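Local structure of rhamnogalacturonan endolyase YesW (Bacillus subtilis, 2ZUX) at residues G20-W25 against D510-V515; S24-G29 against G126-I131. The protein cleaves the backbone of type I rhamnogalacturonan from plant cell walls by endo-type elimination, releasing oligosaccharides, and needs calcium or manganese for activity. All coordinates share one frame; numbering follows the deposited sequence.

Contact 1 of 2, residues G20-W25 against D510-V515; sequences GIFVSW and DWREEV. With CA (calcium ion), chain E.
Ser24, at the end of strand 20-24, meets Asp510 by one direct hydrogen bond: Asp510 N gives its hydrogen to Ser24 OG at 3.0 Å, with an angle of 151° at the hydrogen. OG is carried there by a chi1 of 85°, which sets it between the backbone N and the carbonyl carbon. Beside this bond lies a CA-H...O contact, Asp510 CA to Trp25 O at 3.1 Å.

The charged interactions lie within 510-515. Arg512 turns back on Asp510 through bends at chi2 and chi3 and takes the carboxylate side-on, NE to OD1 and NH1 to OD2, the latter at 2.9 Å on the syn lone pair. OD1 also accepts from Arg512 N, closing an Asx turn, and from a water that is itself a calcium ligand. With an alanine in place of Asp510, Arg512 would probably lose its counter-charge at NE and NH1, and the calcium-bound water its acceptor at OD1. The guanidinium has a further polar partner in Ile532.

Calcium is bound by Asp510 O, Arg512 O at 2.3 Å, both carboxylate oxygens of Glu514 and that water; Asp506 and Leu508 complete the site. Ligands on every second residue, ending in a bidentate glutamate, mark this as a calcium loop. Asp510 thus serves the metal twice, directly by its carbonyl and through the water by its carboxylate.

Farther back along the strand, Phe22 CZ reaches Arg512 NH1 in van der Waals contact at 3.8 Å, ring edge against guanidinium edge, their planes 58° apart.

Strand 20-24 lies between strands 13-17 and 55-58 of the N-terminal sheet, and Asn55 touches Phe22, Ser24, Asp510 and Arg512. On the other side, the calcium loop leads into strand 514-519 of the propeller domain, so the contact joins the two domains.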
ATOM      1  N   GLY A  20      21.618  -7.723  22.981  1.00 22.96           N
ATOM      2  CA  GLY A  20      22.459  -8.196  21.890  1.00 21.71           C
ATOM      3  C   GLY A  20      21.965  -7.704  20.542  1.00 20.58           C
ATOM      4  O   GLY A  20      21.124  -6.804  20.465  1.00 21.16           O
ATOM      5  N   ILE A  21      22.498  -8.287  19.477  1.00 19.21           N
ATOM      6  CA  ILE A  21      22.145  -7.870  18.126  1.00 18.03           C
ATOM      7  C   ILE A  21      20.981  -8.712  17.609  1.00 17.03           C
ATOM      8  O   ILE A  21      21.091  -9.932  17.493  1.00 17.38           O
ATOM      9  CB  ILE A  21      23.354  -7.967  17.165  1.00 18.14           C
ATOM     10  CG1 ILE A  21      24.583  -7.249  17.754  1.00 18.00           C
ATOM     11  CG2 ILE A  21      22.994  -7.448  15.771  1.00 17.90           C
ATOM     12  CD1 ILE A  21      24.370  -5.776  18.111  1.00 18.84           C
ATOM     13  N   PHE A  22      19.857  -8.055  17.339  1.00 15.59           N
ATOM     14  CA  PHE A  22      18.714  -8.726  16.730  1.00 14.47           C
ATOM     15  C   PHE A  22      18.902  -8.792  15.223  1.00 14.21           C
ATOM     16  O   PHE A  22      19.092  -7.771  14.571  1.00 13.85           O
ATOM     17  CB  PHE A  22      17.410  -8.010  17.079  1.00 14.37           C
ATOM     18  CG  PHE A  22      16.199  -8.646  16.466  1.00 13.91           C
ATOM     19  CD1 PHE A  22      15.508  -9.647  17.136  1.00 14.13           C
ATOM     20  CD2 PHE A  22      15.761  -8.255  15.206  1.00 14.70           C
ATOM     21  CE1 PHE A  22      14.386 -10.239  16.555  1.00 16.05           C
ATOM     22  CE2 PHE A  22      14.648  -8.849  14.629  1.00 14.85           C
ATOM     23  CZ  PHE A  22      13.966  -9.837  15.306  1.00 15.33           C
ATOM     24  N   VAL A  23      18.836 -10.006  14.684  1.00 13.73           N
ATOM     25  CA  VAL A  23      19.035 -10.248  13.258  1.00 13.46           C
ATOM     26  C   VAL A  23      17.767 -10.888  12.691  1.00 13.41           C
ATOM     27  O   VAL A  23      17.233 -11.825  13.275  1.00 13.08           O
ATOM     28  CB  VAL A  23      20.259 -11.188  13.009  1.00 13.80           C
ATOM     29  CG1 VAL A  23      20.523 -11.381  11.534  1.00 14.06           C
ATOM     30  CG2 VAL A  23      21.521 -10.648  13.700  1.00 13.73           C
ATOM     31  N   SER A  24      17.266 -10.377  11.570  1.00 12.62           N
ATOM     32  CA  SER A  24      16.153 -11.044  10.885  1.00 12.38           C
ATOM     33  C   SER A  24      16.314 -10.959   9.379  1.00 11.86           C
ATOM     34  O   SER A  24      17.064 -10.128   8.854  1.00 12.00           O
ATOM     35  CB  SER A  24      14.765 -10.576  11.372  1.00 12.74           C
ATOM     36  OG  SER A  24      14.319  -9.396  10.715  1.00 12.13           O
ATOM     37  N   TRP A  25      15.640 -11.871   8.686  1.00 11.45           N
ATOM     38  CA  TRP A  25      15.803 -12.001   7.246  1.00 11.47           C
ATOM     39  C   TRP A  25      14.580 -12.667   6.625  1.00 10.97           C
ATOM     40  O   TRP A  25      13.688 -13.144   7.339  1.00 11.35           O
ATOM     41  CB  TRP A  25      17.092 -12.775   6.901  1.00 11.88           C
ATOM     42  CG  TRP A  25      17.133 -14.196   7.420  1.00 11.36           C
ATOM     43  CD1 TRP A  25      16.750 -15.327   6.752  1.00 12.23           C
ATOM     44  CD2 TRP A  25      17.579 -14.628   8.716  1.00 11.98           C
ATOM     45  NE1 TRP A  25      16.937 -16.440   7.550  1.00 12.44           N
ATOM     46  CE2 TRP A  25      17.450 -16.038   8.756  1.00 11.55           C
ATOM     47  CE3 TRP A  25      18.081 -13.962   9.845  1.00 12.29           C
ATOM     48  CZ2 TRP A  25      17.790 -16.792   9.887  1.00 12.50           C
ATOM     49  CZ3 TRP A  25      18.428 -14.715  10.968  1.00 13.02           C
ATOM     50  CH2 TRP A  25      18.275 -16.113  10.979  1.00 12.19           C
ATOM     51  N   ASP A 510      12.408 -10.351   8.600  1.00 10.73           N
ATOM     52  CA  ASP A 510      11.401 -11.409   8.586  1.00 10.86           C
ATOM     53  C   ASP A 510       9.998 -10.864   8.347  1.00 11.09           C
ATOM     54  O   ASP A 510       9.824  -9.692   8.010  1.00 10.70           O
ATOM     55  CB  ASP A 510      11.490 -12.292   9.849  1.00 10.91           C
ATOM     56  CG  ASP A 510      11.013 -11.593  11.125  1.00 11.58           C
ATOM     57  OD1 ASP A 510      10.336 -10.538  11.068  1.00 11.17           O
ATOM     58  OD2 ASP A 510      11.281 -12.154  12.212  1.00 12.94           O
ATOM     59  N   TRP A 511       9.002 -11.720   8.527  1.00 10.90           N
ATOM     60  CA  TRP A 511       7.642 -11.444   8.074  1.00 10.42           C
ATOM     61  C   TRP A 511       6.941 -10.261   8.734  1.00 10.20           C
ATOM     62  O   TRP A 511       5.929  -9.794   8.206  1.00 10.29           O
ATOM     63  CB  TRP A 511       6.781 -12.699   8.207  1.00 11.03           C
ATOM     64  CG  TRP A 511       6.583 -13.163   9.618  1.00 10.33           C
ATOM     65  CD1 TRP A 511       7.427 -13.957  10.342  1.00 11.93           C
ATOM     66  CD2 TRP A 511       5.464 -12.880  10.474  1.00 10.31           C
ATOM     67  NE1 TRP A 511       6.906 -14.180  11.599  1.00 11.73           N
ATOM     68  CE2 TRP A 511       5.708 -13.523  11.711  1.00 11.04           C
ATOM     69  CE3 TRP A 511       4.283 -12.136  10.322  1.00 10.27           C
ATOM     70  CZ2 TRP A 511       4.810 -13.458  12.784  1.00 11.73           C
ATOM     71  CZ3 TRP A 511       3.389 -12.076  11.395  1.00 11.89           C
ATOM     72  CH2 TRP A 511       3.663 -12.730  12.607  1.00 11.70           C
ATOM     73  N   ARG A 512       7.445  -9.766   9.863  1.00  9.39           N
ATOM     74  CA  ARG A 512       6.795  -8.610  10.470  1.00  9.69           C
ATOM     75  C   ARG A 512       6.937  -7.386   9.566  1.00  9.10           C
ATOM     76  O   ARG A 512       7.854  -7.302   8.747  1.00  9.63           O
ATOM     77  CB  ARG A 512       7.314  -8.335  11.879  1.00  9.56           C
ATOM     78  CG  ARG A 512       6.611  -9.152  12.974  1.00  9.74           C
ATOM     79  CD  ARG A 512       7.066 -10.615  13.029  1.00 10.16           C
ATOM     80  NE  ARG A 512       8.501 -10.775  13.277  1.00 10.34           N
ATOM     81  CZ  ARG A 512       9.077 -10.678  14.473  1.00 10.90           C
ATOM     82  NH1 ARG A 512      10.385 -10.849  14.583  1.00 12.10           N
ATOM     83  NH2 ARG A 512       8.356 -10.405  15.554  1.00 11.05           N
ATOM     84  N   GLU A 513       6.006  -6.448   9.702  1.00  9.34           N
ATOM     85  CA  GLU A 513       5.983  -5.278   8.845  1.00  9.37           C
ATOM     86  C   GLU A 513       6.830  -4.142   9.407  1.00  9.69           C
ATOM     87  O   GLU A 513       6.801  -3.876  10.596  1.00 10.06           O
ATOM     88  CB  GLU A 513       4.539  -4.827   8.664  1.00  9.44           C
ATOM     89  CG  GLU A 513       3.651  -5.902   8.071  1.00  9.51           C
ATOM     90  CD  GLU A 513       2.220  -5.450   7.920  1.00  9.72           C
ATOM     91  OE1 GLU A 513       1.446  -5.655   8.877  1.00  9.40           O
ATOM     92  OE2 GLU A 513       1.892  -4.871   6.857  1.00  9.82           O
ATOM     93  N   GLU A 514       7.583  -3.490   8.527  1.00  9.19           N
ATOM     94  CA  GLU A 514       8.319  -2.276   8.877  1.00  9.63           C
ATOM     95  C   GLU A 514       7.393  -1.078   8.759  1.00  9.92           C
ATOM     96  O   GLU A 514       6.362  -1.127   8.066  1.00 10.00           O
ATOM     97  CB  GLU A 514       9.513  -2.081   7.945  1.00  9.80           C
ATOM     98  CG  GLU A 514      10.699  -3.001   8.213  1.00  9.62           C
ATOM     99  CD  GLU A 514      10.360  -4.484   8.096  1.00  9.53           C
ATOM    100  OE1 GLU A 514       9.876  -4.918   7.022  1.00  9.83           O
ATOM    101  OE2 GLU A 514      10.572  -5.225   9.088  1.00 10.23           O
ATOM    102  N   VAL A 515       7.754  -0.002   9.451  1.00  9.93           N
ATOM    103  CA  VAL A 515       7.043   1.263   9.316  1.00 10.44           C
ATOM    104  C   VAL A 515       8.026   2.329   8.880  1.00 10.28           C
ATOM    105  O   VAL A 515       9.123   2.442   9.434  1.00 10.66           O
ATOM    106  CB  VAL A 515       6.390   1.722  10.624  1.00 10.92           C
ATOM    107  CG1 VAL A 515       5.467   2.903  10.359  1.00 11.37           C
ATOM    108  CG2 VAL A 515       5.621   0.595  11.267  1.00 12.81           C
TER
HETATM  109 CA    CA E 631      10.007  -7.355   7.940  1.00  9.78          CA
HETATM  110  O   HOH W   1      10.816  -8.051  10.137  1.00 10.63           O

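Contact 2 of 2, residues S24-G29 against G126-I131; sequences SWRFLG and GQYELI. With CA (calcium ion), chain H.
Arg26 reaches out from its loop with the chain extended from CG to NE and sets its guanidinium almost perpendicular to the ring of Tyr128, the two planes 85° apart. The nearest atoms of this pair are Arg26 NH2 and Tyr128 CE2, 3.6 Å from each other, with CD2 only slightly farther from the same nitrogen.

The polar contacts of the guanidinium with 126-131 are two. Its other terminal nitrogen, NH1, donates to Gly126 O at 3.2 Å, with 153° at the hydrogen; the carbonyl points nearly straight at the donor, its C=O...N angle being 177°. NH2 gives a hydrogen to a water 2.9 Å away, and the same water accepts from Tyr128 N at 3.0 Å. Both terminal nitrogens therefore hold the backbone on either side of Gln127, one directly and one through water. The strongest polar partner of Arg26 is Asn9, outside these segments, while Tyr128 OH bonds to Glu6.

Gln127 stands between these two gripped positions, its CB pointing away from 24-29 and its carbonyl O bound to calcium at 2.3 Å. Glu129 adds both carboxylate oxygens, and a water and Asp121, Asp123 and Asp125 fill the remaining places. The aspartates at alternate positions, the backbone carbonyl and the bidentate glutamate form an EF-hand-like calcium loop. Arg26 meets the later part of that loop, at Gly126 and Tyr128, without touching the metal.

Leu8 packs on both Arg26 and Tyr128, and Tyr128 also touches Val119 of strand 109-120. The metal loop connects that strand to its antiparallel neighbour 129-136, so the loop following strand 20-24 meets the turn between two adjacent strands of a propeller sheet.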
ATOM      1  N   SER A  24      17.266 -10.377  11.570  1.00 12.62           N
ATOM      2  CA  SER A  24      16.153 -11.044  10.885  1.00 12.38           C
ATOM      3  C   SER A  24      16.314 -10.959   9.379  1.00 11.86           C
ATOM      4  O   SER A  24      17.064 -10.128   8.854  1.00 12.00           O
ATOM      5  CB  SER A  24      14.765 -10.576  11.372  1.00 12.74           C
ATOM      6  OG  SER A  24      14.319  -9.396  10.715  1.00 12.13           O
ATOM      7  N   TRP A  25      15.640 -11.871   8.686  1.00 11.45           N
ATOM      8  CA  TRP A  25      15.803 -12.001   7.246  1.00 11.47           C
ATOM      9  C   TRP A  25      14.580 -12.667   6.625  1.00 10.97           C
ATOM     10  O   TRP A  25      13.688 -13.144   7.339  1.00 11.35           O
ATOM     11  CB  TRP A  25      17.092 -12.775   6.901  1.00 11.88           C
ATOM     12  CG  TRP A  25      17.133 -14.196   7.420  1.00 11.36           C
ATOM     13  CD1 TRP A  25      16.750 -15.327   6.752  1.00 12.23           C
ATOM     14  CD2 TRP A  25      17.579 -14.628   8.716  1.00 11.98           C
ATOM     15  NE1 TRP A  25      16.937 -16.440   7.550  1.00 12.44           N
ATOM     16  CE2 TRP A  25      17.450 -16.038   8.756  1.00 11.55           C
ATOM     17  CE3 TRP A  25      18.081 -13.962   9.845  1.00 12.29           C
ATOM     18  CZ2 TRP A  25      17.790 -16.792   9.887  1.00 12.50           C
ATOM     19  CZ3 TRP A  25      18.428 -14.715  10.968  1.00 13.02           C
ATOM     20  CH2 TRP A  25      18.275 -16.113  10.979  1.00 12.19           C
ATOM     21  N   ARG A  26      14.546 -12.683   5.301  1.00 11.12           N
ATOM     22  CA  ARG A  26      13.400 -13.199   4.564  1.00 11.49           C
ATOM     23  C   ARG A  26      13.432 -14.698   4.393  1.00 11.77           C
ATOM     24  O   ARG A  26      14.494 -15.291   4.179  1.00 12.33           O
ATOM     25  CB  ARG A  26      13.355 -12.592   3.170  1.00 11.48           C
ATOM     26  CG  ARG A  26      13.127 -11.104   3.128  1.00 12.31           C
ATOM     27  CD  ARG A  26      13.398 -10.570   1.747  1.00 12.96           C
ATOM     28  NE  ARG A  26      12.965  -9.186   1.616  1.00 13.42           N
ATOM     29  CZ  ARG A  26      13.533  -8.275   0.829  1.00 12.59           C
ATOM     30  NH1 ARG A  26      14.616  -8.558   0.115  1.00 12.80           N
ATOM     31  NH2 ARG A  26      13.014  -7.053   0.775  1.00 14.05           N
ATOM     32  N   PHE A  27      12.244 -15.289   4.466  1.00 11.65           N
ATOM     33  CA  PHE A  27      11.977 -16.612   3.923  1.00 12.12           C
ATOM     34  C   PHE A  27      11.364 -16.327   2.552  1.00 12.33           C
ATOM     35  O   PHE A  27      10.267 -15.770   2.462  1.00 12.30           O
ATOM     36  CB  PHE A  27      11.011 -17.329   4.871  1.00 12.35           C
ATOM     37  CG  PHE A  27      10.660 -18.755   4.488  1.00 13.06           C
ATOM     38  CD1 PHE A  27      11.594 -19.628   3.924  1.00 14.20           C
ATOM     39  CD2 PHE A  27       9.383 -19.235   4.763  1.00 13.35           C
ATOM     40  CE1 PHE A  27      11.230 -20.949   3.612  1.00 15.29           C
ATOM     41  CE2 PHE A  27       9.018 -20.549   4.467  1.00 13.90           C
ATOM     42  CZ  PHE A  27       9.941 -21.402   3.892  1.00 14.35           C
ATOM     43  N   LEU A  28      12.097 -16.652   1.492  1.00 12.45           N
ATOM     44  CA  LEU A  28      11.717 -16.262   0.131  1.00 12.96           C
ATOM     45  C   LEU A  28      10.712 -17.224  -0.478  1.00 13.70           C
ATOM     46  O   LEU A  28      10.763 -18.427  -0.213  1.00 13.51           O
ATOM     47  CB  LEU A  28      12.960 -16.163  -0.763  1.00 13.18           C
ATOM     48  CG  LEU A  28      13.984 -15.093  -0.363  1.00 13.19           C
ATOM     49  CD1 LEU A  28      15.288 -15.304  -1.113  1.00 14.68           C
ATOM     50  CD2 LEU A  28      13.459 -13.671  -0.585  1.00 13.27           C
ATOM     51  N   GLY A  29       9.805 -16.689  -1.295  1.00 13.97           N
ATOM     52  CA  GLY A  29       8.730 -17.471  -1.919  1.00 15.27           C
ATOM     53  C   GLY A  29       9.212 -18.596  -2.811  1.00 16.45           C
ATOM     54  O   GLY A  29       8.435 -19.484  -3.172  1.00 17.38           O
ATOM     55  N   GLY A 126      17.288  -6.626  -5.751  1.00 13.50           N
ATOM     56  CA  GLY A 126      16.534  -7.309  -4.712  1.00 13.32           C
ATOM     57  C   GLY A 126      16.340  -6.539  -3.415  1.00 12.60           C
ATOM     58  O   GLY A 126      15.818  -7.104  -2.446  1.00 13.02           O
ATOM     59  N   GLN A 127      16.748  -5.266  -3.394  1.00 12.68           N
ATOM     60  CA  GLN A 127      16.484  -4.359  -2.271  1.00 12.65           C
ATOM     61  C   GLN A 127      15.580  -3.231  -2.757  1.00 11.88           C
ATOM     62  O   GLN A 127      15.838  -2.629  -3.798  1.00 11.73           O
ATOM     63  CB  GLN A 127      17.793  -3.784  -1.716  1.00 12.79           C
ATOM     64  CG  GLN A 127      17.597  -2.738  -0.624  1.00 13.55           C
ATOM     65  CD  GLN A 127      18.896  -2.157  -0.133  1.00 15.03           C
ATOM     66  OE1 GLN A 127      19.626  -2.800   0.619  1.00 18.41           O
ATOM     67  NE2 GLN A 127      19.186  -0.924  -0.536  1.00 15.83           N
ATOM     68  N   TYR A 128      14.527  -2.939  -2.005  1.00 11.14           N
ATOM     69  CA  TYR A 128      13.591  -1.892  -2.397  1.00 10.99           C
ATOM     70  C   TYR A 128      14.162  -0.489  -2.297  1.00 10.67           C
ATOM     71  O   TYR A 128      14.908  -0.173  -1.367  1.00 10.70           O
ATOM     72  CB  TYR A 128      12.323  -1.958  -1.548  1.00 10.78           C
ATOM     73  CG  TYR A 128      11.469  -3.166  -1.831  1.00 10.59           C
ATOM     74  CD1 TYR A 128      10.861  -3.332  -3.073  1.00 10.68           C
ATOM     75  CD2 TYR A 128      11.261  -4.134  -0.857  1.00 10.39           C
ATOM     76  CE1 TYR A 128      10.083  -4.434  -3.346  1.00 11.03           C
ATOM     77  CE2 TYR A 128      10.478  -5.240  -1.117  1.00  9.75           C
ATOM     78  CZ  TYR A 128       9.895  -5.393  -2.361  1.00  9.75           C
ATOM     79  OH  TYR A 128       9.114  -6.493  -2.624  1.00 11.02           O
ATOM     80  N   GLU A 129      13.776   0.338  -3.266  1.00 10.42           N
ATOM     81  CA  GLU A 129      13.900   1.783  -3.197  1.00 10.60           C
ATOM     82  C   GLU A 129      12.572   2.352  -2.696  1.00 10.19           C
ATOM     83  O   GLU A 129      11.515   1.729  -2.854  1.00 10.71           O
ATOM     84  CB  GLU A 129      14.200   2.366  -4.581  1.00 10.34           C
ATOM     85  CG  GLU A 129      15.652   2.271  -5.038  1.00 11.14           C
ATOM     86  CD  GLU A 129      16.146   0.846  -5.205  1.00 11.83           C
ATOM     87  OE1 GLU A 129      15.590   0.089  -6.034  1.00 11.63           O
ATOM     88  OE2 GLU A 129      17.124   0.482  -4.514  1.00 12.85           O
ATOM     89  N   LEU A 130      12.635   3.534  -2.094  1.00  9.81           N
ATOM     90  CA  LEU A 130      11.450   4.268  -1.673  1.00  9.87           C
ATOM     91  C   LEU A 130      11.091   5.323  -2.708  1.00 10.03           C
ATOM     92  O   LEU A 130      11.946   6.110  -3.119  1.00 10.84           O
ATOM     93  CB  LEU A 130      11.706   4.930  -0.323  1.00 10.06           C
ATOM     94  CG  LEU A 130      11.610   3.979   0.868  1.00 11.10           C
ATOM     95  CD1 LEU A 130      12.399   4.508   2.061  1.00 13.05           C
ATOM     96  CD2 LEU A 130      10.147   3.701   1.231  1.00 13.13           C
ATOM     97  N   ILE A 131       9.826   5.322  -3.129  1.00  9.78           N
ATOM     98  CA  ILE A 131       9.297   6.342  -4.026  1.00 10.06           C
ATOM     99  C   ILE A 131       8.394   7.222  -3.165  1.00 10.09           C
ATOM    100  O   ILE A 131       7.370   6.748  -2.653  1.00 10.20           O
ATOM    101  CB  ILE A 131       8.512   5.717  -5.214  1.00 10.20           C
ATOM    102  CG1 ILE A 131       9.352   4.660  -5.958  1.00 11.18           C
ATOM    103  CG2 ILE A 131       7.999   6.800  -6.173  1.00 10.91           C
ATOM    104  CD1 ILE A 131      10.674   5.157  -6.534  1.00 13.75           C
TER
HETATM  105 CA    CA H 634      17.227  -1.785  -5.478  1.00 11.75          CA
HETATM  106  O   HOH W   2      14.360  -4.531   0.494  1.00 12.97           O
HETATM  107  O   HOH W   3      19.080  -1.391  -4.028  1.00 18.77           O

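In the fold
Contacts 1 and 2 begin from one continuous run of the N-terminal domain, residues 20-29, and share Ser24 and Trp25; their centres are 11 Å apart. Strand 20-24 and Trp25 just after it supply the first, Arg26 in the following loop the second. Their partners are far apart in sequence: 126-131 comes early in the propeller domain and 510-515 late, the latter on a sheet where strand 91-95 pairs with 524-528. Each partner belongs to a calcium loop leading into a strand, 129-136 or 514-519. The N-terminal sheet domain is thus seated across two different propeller sheets, against loops shaped by metal, which fits the suggested structural role of calcium.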